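Local coordinates for protein OsmC family peroxiredoxin (Aquifex aeolicus, PDB 2EGT) that probably reduces organic hydroperoxides with a pair of reactive cysteines, as OsmC-family peroxiredoxins do, and assembles as a dimer, at residues A[10-15]-A[28-33]; A[84-89]-A[123-128]. All coordinates share one frame; numbering follows the deposited sequence.

The two contacts lie about 32 Å apart between centres, on opposite sides of the chain's centre, and their nearest atoms are about 15 Å apart. Interaction 1 comes first in sequence: it ties the turn between strands 3-12 and 15-20 to the loop leading from strand 23-28 into helix 34-56, beside the second subunit. Interaction 2 follows, joining strands 80-90 and 121-130 of the mixed sheet, with helices 95-109 and 111-116 in the crossover between them. Helix 34-56 connects the two regions: it starts just after interaction 1, and its Ile42, Ser46 and Val50 meet interaction 2. Ser46, bonded to Tyr87, follows Cys45, which is disulfide-bonded to Cys110, consistent with interaction 2 lying near the probable peroxidase site.

Interaction 1: residues A[10-15]-A[28-33]; sequences LSSEAT and GEKGLN
Lys30 reaches across to Glu13, and its backbone N, in the type I beta turn from Gly28 to Gly31, donates to Thr15 OG1 at a corner where Ser11 and Ser12 form a classic beta bulge opposite Thr15. The close-packed part is around buried Thr15 and Gly28, an antiparallel non-hydrogen-bonded pair with CA atoms 4.2 Å apart. Glycine is required here: a CB would collide with Ala14 O and Thr15 CA, and at this phi of 138° it would also jam against the preceding carbonyl O. Ala14 O accepts Glu29 N at 2.9 Å, and Ala14 CB rests on Glu29 CG at 3.5 Å. Glu29 then turns its carboxylate to His52 of the second subunit; Tyr51 of that subunit packs on Ala14 and Glu13. Threonine suits the centre because its branches divide the work: with CG2 anti to the backbone N, the methyl lies against the Lys30-Gly31 peptide, while Thr15 OG1 donates to Glu13 O and accepts Lys30 N at 2.8 Å. The outer side is looser and richer in charge. There the extended Lys30 chain passes Ser12 OG with its CD at 3.6 Å and ends in a salt bridge, Lys30 NZ lying 2.8 Å from Glu13 OE1, above the carboxylate plane.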
# COMPACT_ATOMS: atom_id res chain seq x y z
N LEU A 10 -1.64 -17.82 -3.94
CA LEU A 10 -0.62 -17.93 -4.98
C LEU A 10 -1.20 -18.13 -6.37
O LEU A 10 -2.14 -18.91 -6.56
CB LEU A 10 0.34 -19.09 -4.69
CG LEU A 10 1.37 -18.96 -3.56
CD1 LEU A 10 2.18 -20.25 -3.47
CD2 LEU A 10 2.29 -17.77 -3.82
N SER A 11 -0.65 -17.40 -7.34
CA SER A 11 -1.05 -17.53 -8.74
C SER A 11 0.15 -18.15 -9.47
O SER A 11 0.00 -18.75 -10.53
CB SER A 11 -1.41 -16.16 -9.33
OG SER A 11 -0.38 -15.22 -9.11
N SER A 12 1.33 -18.00 -8.87
CA SER A 12 2.57 -18.56 -9.39
C SER A 12 3.61 -18.42 -8.29
O SER A 12 3.30 -17.91 -7.21
CB SER A 12 3.04 -17.84 -10.67
OG SER A 12 3.39 -16.49 -10.42
N GLU A 13 4.84 -18.87 -8.53
CA GLU A 13 5.89 -18.79 -7.52
C GLU A 13 6.04 -17.40 -6.90
O GLU A 13 6.28 -16.42 -7.61
CB GLU A 13 7.24 -19.24 -8.10
CG GLU A 13 7.29 -20.72 -8.48
CD GLU A 13 6.97 -20.97 -9.94
OE1 GLU A 13 6.30 -20.13 -10.58
OE2 GLU A 13 7.39 -22.03 -10.46
N ALA A 14 5.90 -17.32 -5.58
CA ALA A 14 6.02 -16.07 -4.84
C ALA A 14 5.20 -14.93 -5.44
O ALA A 14 5.58 -13.76 -5.34
CB ALA A 14 7.48 -15.67 -4.74
N THR A 15 4.08 -15.27 -6.06
CA THR A 15 3.23 -14.26 -6.69
C THR A 15 1.79 -14.52 -6.28
O THR A 15 1.31 -15.66 -6.33
CB THR A 15 3.38 -14.32 -8.22
OG1 THR A 15 4.77 -14.16 -8.55
CG2 THR A 15 2.57 -13.22 -8.88
N GLY A 28 3.54 -9.48 -6.24
CA GLY A 28 4.59 -10.38 -5.80
C GLY A 28 5.76 -10.36 -6.76
O GLY A 28 5.90 -9.42 -7.55
N GLU A 29 6.59 -11.39 -6.72
CA GLU A 29 7.77 -11.47 -7.57
C GLU A 29 7.47 -11.39 -9.07
O GLU A 29 8.21 -10.76 -9.81
CB GLU A 29 8.56 -12.74 -7.26
CG GLU A 29 9.08 -12.81 -5.83
CD GLU A 29 10.20 -11.82 -5.56
OE1 GLU A 29 10.01 -10.60 -5.78
OE2 GLU A 29 11.28 -12.25 -5.11
N LYS A 30 6.38 -12.02 -9.50
CA LYS A 30 6.02 -11.99 -10.92
C LYS A 30 4.77 -11.16 -11.15
O LYS A 30 4.02 -11.40 -12.10
CB LYS A 30 5.79 -13.41 -11.44
CG LYS A 30 7.01 -14.32 -11.39
CD LYS A 30 6.59 -15.72 -11.79
CE LYS A 30 7.75 -16.70 -11.76
NZ LYS A 30 7.25 -18.05 -12.13
N GLY A 31 4.54 -10.18 -10.28
CA GLY A 31 3.39 -9.32 -10.42
C GLY A 31 3.80 -7.91 -10.05
O GLY A 31 4.99 -7.59 -10.10
N LEU A 32 2.84 -7.07 -9.68
CA LEU A 32 3.16 -5.71 -9.28
C LEU A 32 4.02 -5.78 -8.03
O LEU A 32 3.86 -6.68 -7.20
CB LEU A 32 1.86 -4.94 -9.02
CG LEU A 32 0.99 -4.76 -10.26
CD1 LEU A 32 -0.38 -4.24 -9.87
CD2 LEU A 32 1.67 -3.81 -11.24
N ASN A 33 4.95 -4.84 -7.89
CA ASN A 33 5.85 -4.81 -6.74
C ASN A 33 5.14 -4.28 -5.50
O ASN A 33 4.50 -3.23 -5.54
CB ASN A 33 7.08 -3.94 -7.06
CG ASN A 33 8.04 -3.86 -5.90
OD1 ASN A 33 8.00 -2.92 -5.11
ND2 ASN A 33 8.92 -4.85 -5.79

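Interaction 2: residues A[84-89]-A[123-128]; sequences EIKYVA and KISWEV
Strands 84-89 and 123-128 run parallel, their axes 4.6 Å apart at an angle of 14°, and five backbone hydrogen bonds join them, from Ile85 N to Lys123 O through to Ala89 N to Glu127 O. Such parallel neighbours, with helix 95-109 between them in sequence, form a beta-alpha-beta crossover in the mixed sheet. On the face of Ile85 and Tyr87, which helices 34-56 and 95-109 cover, the residues are apolar or aromatic. Ile85 and Ile124 lie side by side, Ile124 CD1 pressed tightly on Ile85 CB at 3.3 Å. Ile124 CG2 meets the edge of the Tyr87 ring at CE2, 3.7 Å away, and the phenol hydroxyl goes on to Ser46. The face of Lys86, Val88, Ser125 and Glu127 is more polar and partly exposed. Swung away from its own N (chi1 -169°) and bent at chi2, the Lys86 chain passes Ser125 OG, CD at 3.3 Å, to a long, hence weak, salt bridge, Lys86 NZ to Glu127 OE2 3.6 Å. Replacing Lys86 by an alanine is likely to leave the Glu127 carboxylate without this positive mate and Ser125 OG without its methylene neighbours. The chemistry implies strands fastened by backbone bonds, with apolar packing towards the helices and a modest electrostatic link between Lys86 and Glu127.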
# COMPACT_ATOMS: atom_id res chain seq x y z
N GLU A 84 9.41 11.21 -1.42
CA GLU A 84 9.19 12.53 -1.99
C GLU A 84 7.87 12.47 -2.73
O GLU A 84 7.64 11.56 -3.53
CB GLU A 84 10.31 12.89 -2.98
CG GLU A 84 10.12 14.26 -3.61
CD GLU A 84 11.10 14.54 -4.73
OE1 GLU A 84 11.05 13.82 -5.76
OE2 GLU A 84 11.92 15.47 -4.59
N ILE A 85 7.00 13.44 -2.46
CA ILE A 85 5.70 13.49 -3.11
C ILE A 85 5.50 14.85 -3.74
O ILE A 85 5.54 15.87 -3.05
CB ILE A 85 4.54 13.24 -2.11
CG1 ILE A 85 4.81 11.96 -1.31
CG2 ILE A 85 3.23 13.11 -2.88
CD1 ILE A 85 3.72 11.65 -0.28
N LYS A 86 5.28 14.88 -5.05
CA LYS A 86 5.05 16.15 -5.73
C LYS A 86 3.65 16.17 -6.32
O LYS A 86 3.29 15.30 -7.11
CB LYS A 86 6.10 16.35 -6.83
CG LYS A 86 6.11 17.76 -7.41
CD LYS A 86 7.54 18.23 -7.69
CE LYS A 86 7.61 19.74 -7.88
NZ LYS A 86 9.02 20.24 -7.97
N TYR A 87 2.86 17.17 -5.93
CA TYR A 87 1.50 17.33 -6.42
C TYR A 87 1.45 18.45 -7.45
O TYR A 87 1.97 19.54 -7.22
CB TYR A 87 0.55 17.73 -5.28
CG TYR A 87 0.48 16.76 -4.12
CD1 TYR A 87 -0.59 15.87 -4.00
CD2 TYR A 87 1.46 16.76 -3.13
CE1 TYR A 87 -0.67 15.00 -2.91
CE2 TYR A 87 1.38 15.90 -2.05
CZ TYR A 87 0.32 15.02 -1.94
OH TYR A 87 0.24 14.16 -0.87
N VAL A 88 0.81 18.18 -8.57
CA VAL A 88 0.66 19.18 -9.62
C VAL A 88 -0.81 19.26 -9.98
O VAL A 88 -1.40 18.27 -10.41
CB VAL A 88 1.47 18.81 -10.88
CG1 VAL A 88 1.23 19.84 -11.97
CG2 VAL A 88 2.95 18.72 -10.55
N ALA A 89 -1.42 20.43 -9.78
CA ALA A 89 -2.83 20.61 -10.11
C ALA A 89 -2.93 21.44 -11.38
O ALA A 89 -2.29 22.49 -11.49
CB ALA A 89 -3.56 21.31 -8.96
N LYS A 123 8.96 14.43 2.06
CA LYS A 123 9.39 15.66 1.41
C LYS A 123 8.30 15.98 0.39
O LYS A 123 8.25 15.42 -0.70
CB LYS A 123 10.76 15.44 0.77
CG LYS A 123 11.79 15.09 1.84
CD LYS A 123 13.15 14.68 1.31
CE LYS A 123 14.08 14.35 2.48
NZ LYS A 123 15.44 13.93 2.03
N ILE A 124 7.42 16.89 0.79
CA ILE A 124 6.27 17.31 0.00
C ILE A 124 6.42 18.65 -0.69
O ILE A 124 6.85 19.63 -0.09
CB ILE A 124 5.02 17.40 0.91
CG1 ILE A 124 4.84 16.09 1.68
CG2 ILE A 124 3.79 17.73 0.07
CD1 ILE A 124 4.68 14.87 0.81
N SER A 125 6.04 18.69 -1.97
CA SER A 125 6.08 19.92 -2.75
C SER A 125 4.85 19.93 -3.65
O SER A 125 4.28 18.87 -3.93
CB SER A 125 7.36 20.00 -3.58
OG SER A 125 7.44 18.94 -4.52
N TRP A 126 4.43 21.11 -4.09
CA TRP A 126 3.26 21.21 -4.94
C TRP A 126 3.36 22.41 -5.87
O TRP A 126 4.10 23.35 -5.61
CB TRP A 126 2.01 21.36 -4.08
CG TRP A 126 2.06 22.57 -3.20
CD1 TRP A 126 1.76 23.86 -3.55
CD2 TRP A 126 2.51 22.62 -1.84
NE1 TRP A 126 1.99 24.70 -2.49
CE2 TRP A 126 2.46 23.97 -1.43
CE3 TRP A 126 2.96 21.66 -0.93
CZ2 TRP A 126 2.84 24.38 -0.15
CZ3 TRP A 126 3.34 22.06 0.34
CH2 TRP A 126 3.27 23.42 0.72
N GLU A 127 2.60 22.37 -6.96
CA GLU A 127 2.59 23.46 -7.91
C GLU A 127 1.35 23.41 -8.78
O GLU A 127 0.76 22.34 -8.98
CB GLU A 127 3.84 23.41 -8.78
CG GLU A 127 4.04 22.11 -9.52
CD GLU A 127 5.32 22.09 -10.34
OE1 GLU A 127 5.43 22.91 -11.27
OE2 GLU A 127 6.21 21.27 -10.04
N VAL A 128 0.96 24.57 -9.29
CA VAL A 128 -0.21 24.69 -10.14
C VAL A 128 0.17 25.05 -11.56
O VAL A 128 1.03 25.91 -11.80
CB VAL A 128 -1.18 25.77 -9.61
CG1 VAL A 128 -2.34 25.95 -10.57
CG2 VAL A 128 -1.69 25.38 -8.23